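Local coordinates for repressor protein C2 (Enterobacteria phage P22, PDB 2R1J) that binds the OR and OL operators of the phage through its N-terminal helix-turn-helix domain, blocking transcription of lytic genes and so maintaining lysogeny, at a contact of chain A with DNA and the interface of chains A and B. Residues are numbered along the deposited sequence; one frame, centred on the assembly and turned at random. Chains: chain A/B, Repressor protein C2.

Contact 1: a contact of chain A with DNA. Residues chain A 30-31, 33-34, 37. With nucleotides of chain C; nucleotides of chain D.
A:Val33 pushes its two methyl groups into the major groove against the thymines of successive base pairs. CG2 packs on the 5-methyl C7 of DT15 of chain C at 3.7 Å, while CG1, anti to the backbone N (chi1 -180°), reaches between the methyls of DT14 of chain C and DT5 of chain D, 4.0 Å from C7 of the latter. The branched tip is thus bordered by thymine methyls of both strands, a direct apolar readout of sequence. Alongside, the amide nitrogen NE2 of A:Gln37 donates to the Hoogsteen-edge O4 of DT14 of chain C, with 3.1 Å between A:Gln37 NE2 and DT14 O4, a somewhat bent bond with the acceptor tilted 17° from the amide plane. The same nitrogen lies 3.2 Å from water 1, which bridges to N7 and N6 of DA6 of chain D and so extends the contact to the opposite strand. On the DNA backbone, the phosphate oxygen OP2 of DT14 of chain C accepts from both A:Ser31 N and A:Ser31 OG, with OG 2.7 Å from OP2. In the second shell, A:Ala34 N donates to A:Ser31 OG (3.1 Å), tying the serine that grips the phosphate to the first turn of the helix. A:Val33 and A:Gln37 lie one turn apart on helix 32-39, the recognition helix of the helix-turn-helix motif, with A:Val30 and A:Ser31 in the turn that precedes it.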
loop_
_atom_site.group_PDB
_atom_site.type_symbol
_atom_site.label_atom_id
_atom_site.label_comp_id
_atom_site.label_asym_id
_atom_site.label_seq_id
_atom_site.Cartn_x
_atom_site.Cartn_y
_atom_site.Cartn_z
ATOM N N VAL A 30 -9.940 -9.714 3.641
ATOM C CA VAL A 30 -10.916 -9.206 2.681
ATOM C C VAL A 30 -11.711 -10.372 2.139
ATOM O O VAL A 30 -11.397 -11.524 2.429
ATOM C CB VAL A 30 -10.264 -8.478 1.485
ATOM C CG1 VAL A 30 -9.493 -7.251 1.993
ATOM C CG2 VAL A 30 -9.320 -9.397 0.718
ATOM N N SER A 31 -12.729 -10.068 1.346
ATOM C CA SER A 31 -13.564 -11.102 0.759
ATOM C C SER A 31 -12.875 -11.763 -0.422
ATOM O O SER A 31 -11.902 -11.259 -0.972
ATOM C CB SER A 31 -14.878 -10.499 0.269
ATOM O OG SER A 31 -14.671 -9.608 -0.811
ATOM N N VAL A 33 -14.216 -11.974 -3.190
ATOM C CA VAL A 33 -14.501 -11.103 -4.326
ATOM C C VAL A 33 -13.392 -10.024 -4.485
ATOM O O VAL A 33 -12.976 -9.703 -5.603
ATOM C CB VAL A 33 -15.897 -10.436 -4.179
ATOM C CG1 VAL A 33 -16.171 -9.527 -5.386
ATOM C CG2 VAL A 33 -16.975 -11.515 -4.090
ATOM N N ALA A 34 -12.905 -9.463 -3.381
ATOM C CA ALA A 34 -11.845 -8.479 -3.478
ATOM C C ALA A 34 -10.613 -9.110 -4.135
ATOM O O ALA A 34 -9.942 -8.503 -4.964
ATOM C CB ALA A 34 -11.486 -7.953 -2.094
ATOM N N GLN A 37 -11.198 -9.246 -7.754
ATOM C CA GLN A 37 -11.097 -7.938 -8.377
ATOM C C GLN A 37 -9.634 -7.525 -8.573
ATOM O O GLN A 37 -9.298 -6.970 -9.606
ATOM C CB GLN A 37 -11.870 -6.915 -7.534
ATOM C CG GLN A 37 -13.346 -7.163 -7.473
ATOM C CD GLN A 37 -14.026 -6.372 -6.355
ATOM O OE1 GLN A 37 -13.394 -6.027 -5.350
ATOM N NE2 GLN A 37 -15.319 -6.110 -6.518
ATOM P P DT C 14 -14.198 -6.668 1.683
ATOM O OP1 DT C 14 -13.651 -7.076 2.991
ATOM O OP2 DT C 14 -13.817 -7.389 0.453
ATOM O "O5'" DT C 14 -15.777 -6.610 1.812
ATOM C "C5'" DT C 14 -16.361 -5.717 2.760
ATOM C "C4'" DT C 14 -17.863 -5.786 2.663
ATOM O "O4'" DT C 14 -18.281 -5.131 1.443
ATOM C "C3'" DT C 14 -18.325 -7.237 2.563
ATOM O "O3'" DT C 14 -19.345 -7.588 3.478
ATOM C "C2'" DT C 14 -18.827 -7.391 1.148
ATOM C "C1'" DT C 14 -19.127 -5.983 0.677
ATOM N N1 DT C 14 -18.740 -5.844 -0.739
ATOM C C2 DT C 14 -19.661 -5.423 -1.670
ATOM O O2 DT C 14 -20.825 -5.170 -1.397
ATOM N N3 DT C 14 -19.179 -5.325 -2.944
ATOM C C4 DT C 14 -17.914 -5.634 -3.374
ATOM O O4 DT C 14 -17.630 -5.499 -4.555
ATOM C C5 DT C 14 -17.002 -6.104 -2.348
ATOM C C7 DT C 14 -15.613 -6.522 -2.727
ATOM C C6 DT C 14 -17.449 -6.162 -1.100
ATOM P P DT C 15 -19.719 -9.145 3.644
ATOM O OP1 DT C 15 -19.938 -9.408 5.086
ATOM O OP2 DT C 15 -18.711 -9.933 2.896
ATOM O "O5'" DT C 15 -21.079 -9.298 2.835
ATOM C "C5'" DT C 15 -22.176 -8.431 3.084
ATOM C "C4'" DT C 15 -23.271 -8.665 2.069
ATOM O "O4'" DT C 15 -22.835 -8.219 0.765
ATOM C "C3'" DT C 15 -23.740 -10.112 1.888
ATOM O "O3'" DT C 15 -25.161 -10.095 1.684
ATOM C "C2'" DT C 15 -23.032 -10.554 0.620
ATOM C "C1'" DT C 15 -22.992 -9.263 -0.186
ATOM N N1 DT C 15 -21.881 -9.152 -1.140
ATOM C C2 DT C 15 -22.162 -8.713 -2.411
ATOM O O2 DT C 15 -23.289 -8.473 -2.809
ATOM N N3 DT C 15 -21.068 -8.572 -3.218
ATOM C C4 DT C 15 -19.761 -8.845 -2.899
ATOM O O4 DT C 15 -18.887 -8.670 -3.744
ATOM C C5 DT C 15 -19.536 -9.335 -1.565
ATOM C C7 DT C 15 -18.148 -9.694 -1.143
ATOM C C6 DT C 15 -20.594 -9.461 -0.756
ATOM P P DA C 16 -25.991 -11.474 1.636
ATOM O OP1 DA C 16 -27.131 -11.319 2.567
ATOM O OP2 DA C 16 -25.076 -12.631 1.778
ATOM O "O5'" DA C 16 -26.546 -11.494 0.150
ATOM C "C5'" DA C 16 -27.308 -10.408 -0.351
ATOM C "C4'" DA C 16 -27.612 -10.623 -1.814
ATOM O "O4'" DA C 16 -26.407 -10.439 -2.596
ATOM C "C3'" DA C 16 -28.144 -12.015 -2.168
ATOM O "O3'" DA C 16 -29.190 -11.869 -3.132
ATOM C "C2'" DA C 16 -26.934 -12.719 -2.768
ATOM C "C1'" DA C 16 -26.184 -11.570 -3.430
ATOM N N9 DA C 16 -24.733 -11.747 -3.558
ATOM C C8 DA C 16 -23.857 -12.251 -2.636
ATOM N N7 DA C 16 -22.608 -12.257 -3.043
ATOM C C5 DA C 16 -22.674 -11.719 -4.321
ATOM C C6 DA C 16 -21.686 -11.443 -5.292
ATOM N N6 DA C 16 -20.384 -11.662 -5.111
ATOM N N1 DA C 16 -22.089 -10.918 -6.472
ATOM C C2 DA C 16 -23.390 -10.679 -6.651
ATOM N N3 DA C 16 -24.407 -10.880 -5.812
ATOM C C4 DA C 16 -23.976 -11.411 -4.654
ATOM P P DT D 5 -16.453 -11.087 -15.240
ATOM O OP1 DT D 5 -16.564 -11.236 -16.711
ATOM O OP2 DT D 5 -15.425 -10.181 -14.671
ATOM O "O5'" DT D 5 -17.881 -10.646 -14.698
ATOM C "C5'" DT D 5 -19.021 -11.448 -14.965
ATOM C "C4'" DT D 5 -20.264 -10.845 -14.358
ATOM O "O4'" DT D 5 -20.340 -11.121 -12.944
ATOM C "C3'" DT D 5 -20.450 -9.338 -14.521
ATOM O "O3'" DT D 5 -21.786 -9.094 -14.971
ATOM C "C2'" DT D 5 -20.227 -8.796 -13.116
ATOM C "C1'" DT D 5 -20.702 -9.945 -12.243
ATOM N N1 DT D 5 -20.112 -10.057 -10.899
ATOM C C2 DT D 5 -20.965 -10.266 -9.856
ATOM O O2 DT D 5 -22.167 -10.223 -9.979
ATOM N N3 DT D 5 -20.354 -10.508 -8.651
ATOM C C4 DT D 5 -19.004 -10.515 -8.398
ATOM O O4 DT D 5 -18.606 -10.774 -7.277
ATOM C C5 DT D 5 -18.163 -10.208 -9.534
ATOM C C7 DT D 5 -16.677 -10.133 -9.354
ATOM C C6 DT D 5 -18.753 -9.999 -10.713
ATOM P P DA D 6 -22.256 -7.597 -15.298
ATOM O OP1 DA D 6 -23.225 -7.634 -16.429
ATOM O OP2 DA D 6 -21.038 -6.754 -15.399
ATOM O "O5'" DA D 6 -23.062 -7.216 -13.989
ATOM C "C5'" DA D 6 -24.145 -8.026 -13.579
ATOM C "C4'" DA D 6 -24.804 -7.426 -12.363
ATOM O "O4'" DA D 6 -24.030 -7.728 -11.176
ATOM C "C3'" DA D 6 -24.942 -5.906 -12.417
ATOM O "O3'" DA D 6 -26.279 -5.562 -12.052
ATOM C "C2'" DA D 6 -23.909 -5.413 -11.407
ATOM C "C1'" DA D 6 -23.862 -6.553 -10.398
ATOM N N9 DA D 6 -22.623 -6.724 -9.629
ATOM C C8 DA D 6 -21.349 -6.651 -10.109
ATOM N N7 DA D 6 -20.433 -6.944 -9.216
ATOM C C5 DA D 6 -21.153 -7.192 -8.064
ATOM C C6 DA D 6 -20.755 -7.543 -6.761
ATOM N N6 DA D 6 -19.483 -7.719 -6.392
ATOM N N1 DA D 6 -21.710 -7.707 -5.837
ATOM C C2 DA D 6 -22.985 -7.527 -6.197
ATOM N N3 DA D 6 -23.484 -7.199 -7.386
ATOM C C4 DA D 6 -22.502 -7.044 -8.291
HETATM O O HOH W 1 -17.580 -6.652 -8.785
#

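Contact 2: the interface of chains A and B. Residues chain A 47, 50-51, 61-62, 65; chain B 47-48, 50-51, 61.
B:Leu51 inserts its branched end among A:Pro61, A:Asp62 and A:Leu65 of the other subunit, with its two methyls turned to different neighbours, CD1 to A:Asp62 and CD2 to A:Pro61 and A:Leu50. Its CD2 abuts the ring carbon CB of A:Pro61 at 3.8 Å, and CD1 turns towards the carboxylate of A:Asp62, 3.6 Å from OD1. From another side the methyl CD1 of A:Leu65 reaches CG of B:Leu51 at 3.8 Å; the two leucine side chains run obliquely past one another. The two-fold relation repeats the proline contact, A:Leu51 CD2 lying 3.9 Å from B:Pro61 CB, with the leucine and proline at about a right angle. At the centre, CD2 of A:Leu51 and CD2 of B:Leu51 meet tip to tip at 4.1 Å. A:Leu50, whose CG is anti to the backbone N (chi1 174°), sends CD2 over the helix start of the partner to 3.7 Å from B:Gly47 CA, and B:Leu50 does the same to A:Gly47. With no side chain on either glycine, the two backbones come close, their CA atoms 4.0 Å apart.

This leucine, proline and glycine core is the close-packed part. Its margin is looser: A:Leu65 CD1 touches B:Glu48 through the backbone CA, at 4.0 Å, while the extended glutamate chain carries its carboxylate away from the leucine cluster. No hydrogen bond or salt bridge links the subunits here, and A:Asp62 meets B:Leu51 without a polar partner across the contact. Shape and apolar burial therefore hold this patch together. It is built from the start and first turn of helix 47-56 and the C-terminal helix 61-66; helix 47-56 packs on its own symmetry mate and on helix 61-66 of the partner, and the two subunits so appear to join their DNA-binding domains on the operator.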
loop_
_atom_site.group_PDB
_atom_site.type_symbol
_atom_site.label_atom_id
_atom_site.label_comp_id
_atom_site.label_asym_id
_atom_site.label_seq_id
_atom_site.Cartn_x
_atom_site.Cartn_y
_atom_site.Cartn_z
ATOM N N GLY A 47 -3.686 0.662 0.811
ATOM C CA GLY A 47 -2.419 0.554 1.522
ATOM C C GLY A 47 -2.286 -0.601 2.491
ATOM O O GLY A 47 -1.346 -1.402 2.422
ATOM N N LEU A 50 -2.561 -3.970 0.590
ATOM C CA LEU A 50 -1.418 -4.371 -0.214
ATOM C C LEU A 50 -0.341 -4.954 0.700
ATOM O O LEU A 50 0.278 -5.971 0.366
ATOM C CB LEU A 50 -0.840 -3.190 -1.016
ATOM C CG LEU A 50 0.459 -3.451 -1.805
ATOM C CD1 LEU A 50 0.268 -4.504 -2.893
ATOM C CD2 LEU A 50 0.891 -2.120 -2.409
ATOM N N LEU A 51 -0.105 -4.328 1.842
ATOM C CA LEU A 51 0.919 -4.857 2.738
ATOM C C LEU A 51 0.524 -6.245 3.249
ATOM O O LEU A 51 1.349 -7.169 3.249
ATOM C CB LEU A 51 1.166 -3.881 3.878
ATOM C CG LEU A 51 2.328 -2.920 3.587
ATOM C CD1 LEU A 51 3.639 -3.732 3.653
ATOM C CD2 LEU A 51 2.210 -2.280 2.219
ATOM N N PRO A 61 5.801 -5.732 -1.544
ATOM C CA PRO A 61 4.718 -4.960 -2.173
ATOM C C PRO A 61 5.222 -4.438 -3.529
ATOM O O PRO A 61 4.471 -4.320 -4.489
ATOM C CB PRO A 61 4.498 -3.798 -1.199
ATOM C CG PRO A 61 4.974 -4.312 0.112
ATOM C CD PRO A 61 6.188 -5.151 -0.247
ATOM N N ASP A 62 6.505 -4.090 -3.572
ATOM C CA ASP A 62 7.133 -3.586 -4.787
ATOM C C ASP A 62 7.058 -4.608 -5.913
ATOM O O ASP A 62 6.819 -4.252 -7.063
ATOM C CB ASP A 62 8.579 -3.254 -4.492
ATOM C CG ASP A 62 8.711 -2.321 -3.317
ATOM O OD1 ASP A 62 8.646 -1.096 -3.557
ATOM O OD2 ASP A 62 8.840 -2.820 -2.161
ATOM N N LEU A 65 3.449 -4.587 -7.186
ATOM C CA LEU A 65 3.160 -3.341 -7.901
ATOM C C LEU A 65 3.846 -3.147 -9.250
ATOM O O LEU A 65 3.199 -2.776 -10.230
ATOM C CB LEU A 65 3.506 -2.145 -7.019
ATOM C CG LEU A 65 2.535 -1.756 -5.896
ATOM C CD1 LEU A 65 3.177 -0.665 -5.013
ATOM C CD2 LEU A 65 1.222 -1.247 -6.517
ATOM N N GLY B 47 -2.545 1.656 -2.284
ATOM C CA GLY B 47 -1.333 0.844 -2.361
ATOM C C GLY B 47 -0.120 1.507 -2.985
ATOM O O GLY B 47 0.946 1.636 -2.371
ATOM N N GLU B 48 -0.293 1.972 -4.213
ATOM C CA GLU B 48 0.800 2.612 -4.925
ATOM C C GLU B 48 1.298 3.871 -4.208
ATOM O O GLU B 48 2.509 4.128 -4.130
ATOM C CB GLU B 48 0.347 2.954 -6.345
ATOM C CG GLU B 48 1.380 3.681 -7.169
ATOM C CD GLU B 48 0.862 4.038 -8.549
ATOM O OE1 GLU B 48 1.647 4.599 -9.359
ATOM O OE2 GLU B 48 -0.331 3.761 -8.826
ATOM N N LEU B 50 1.088 4.535 -0.958
ATOM C CA LEU B 50 1.711 4.208 0.322
ATOM C C LEU B 50 3.180 3.875 0.032
ATOM O O LEU B 50 4.065 4.333 0.749
ATOM C CB LEU B 50 1.049 2.976 0.981
ATOM C CG LEU B 50 1.735 2.533 2.307
ATOM C CD1 LEU B 50 1.871 3.717 3.272
ATOM C CD2 LEU B 50 0.952 1.432 2.974
ATOM N N LEU B 51 3.428 3.084 -1.012
ATOM C CA LEU B 51 4.821 2.736 -1.326
ATOM C C LEU B 51 5.616 3.977 -1.740
ATOM O O LEU B 51 6.732 4.162 -1.261
ATOM C CB LEU B 51 4.861 1.639 -2.389
ATOM C CG LEU B 51 4.921 0.212 -1.785
ATOM C CD1 LEU B 51 6.269 0.038 -1.082
ATOM C CD2 LEU B 51 3.820 -0.037 -0.755
ATOM N N PRO B 61 6.828 0.945 4.663
ATOM C CA PRO B 61 5.376 1.130 4.635
ATOM C C PRO B 61 4.808 0.614 5.955
ATOM O O PRO B 61 3.835 1.143 6.460
ATOM C CB PRO B 61 4.925 0.242 3.480
ATOM C CG PRO B 61 6.130 0.185 2.578
ATOM C CD PRO B 61 7.283 0.113 3.533
#

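Contact 1 and contact 2 lie about 17 Å apart, measured between the centres of their C-alpha atoms, and share no residue or helix. Helix 32-39 serves the DNA, whereas helices 47-56 and 61-66 serve the partner subunit, so one small helical domain reads bases with one face and pairs with another. Contact 2 belongs to a two-fold symmetric interface, which would help to set the spacing and orientation of the two copies of contact 1, one in each subunit. This geometry would favour an operator whose half-sites present matching major-groove surfaces at the corresponding separation, thereby coupling subunit association to DNA recognition.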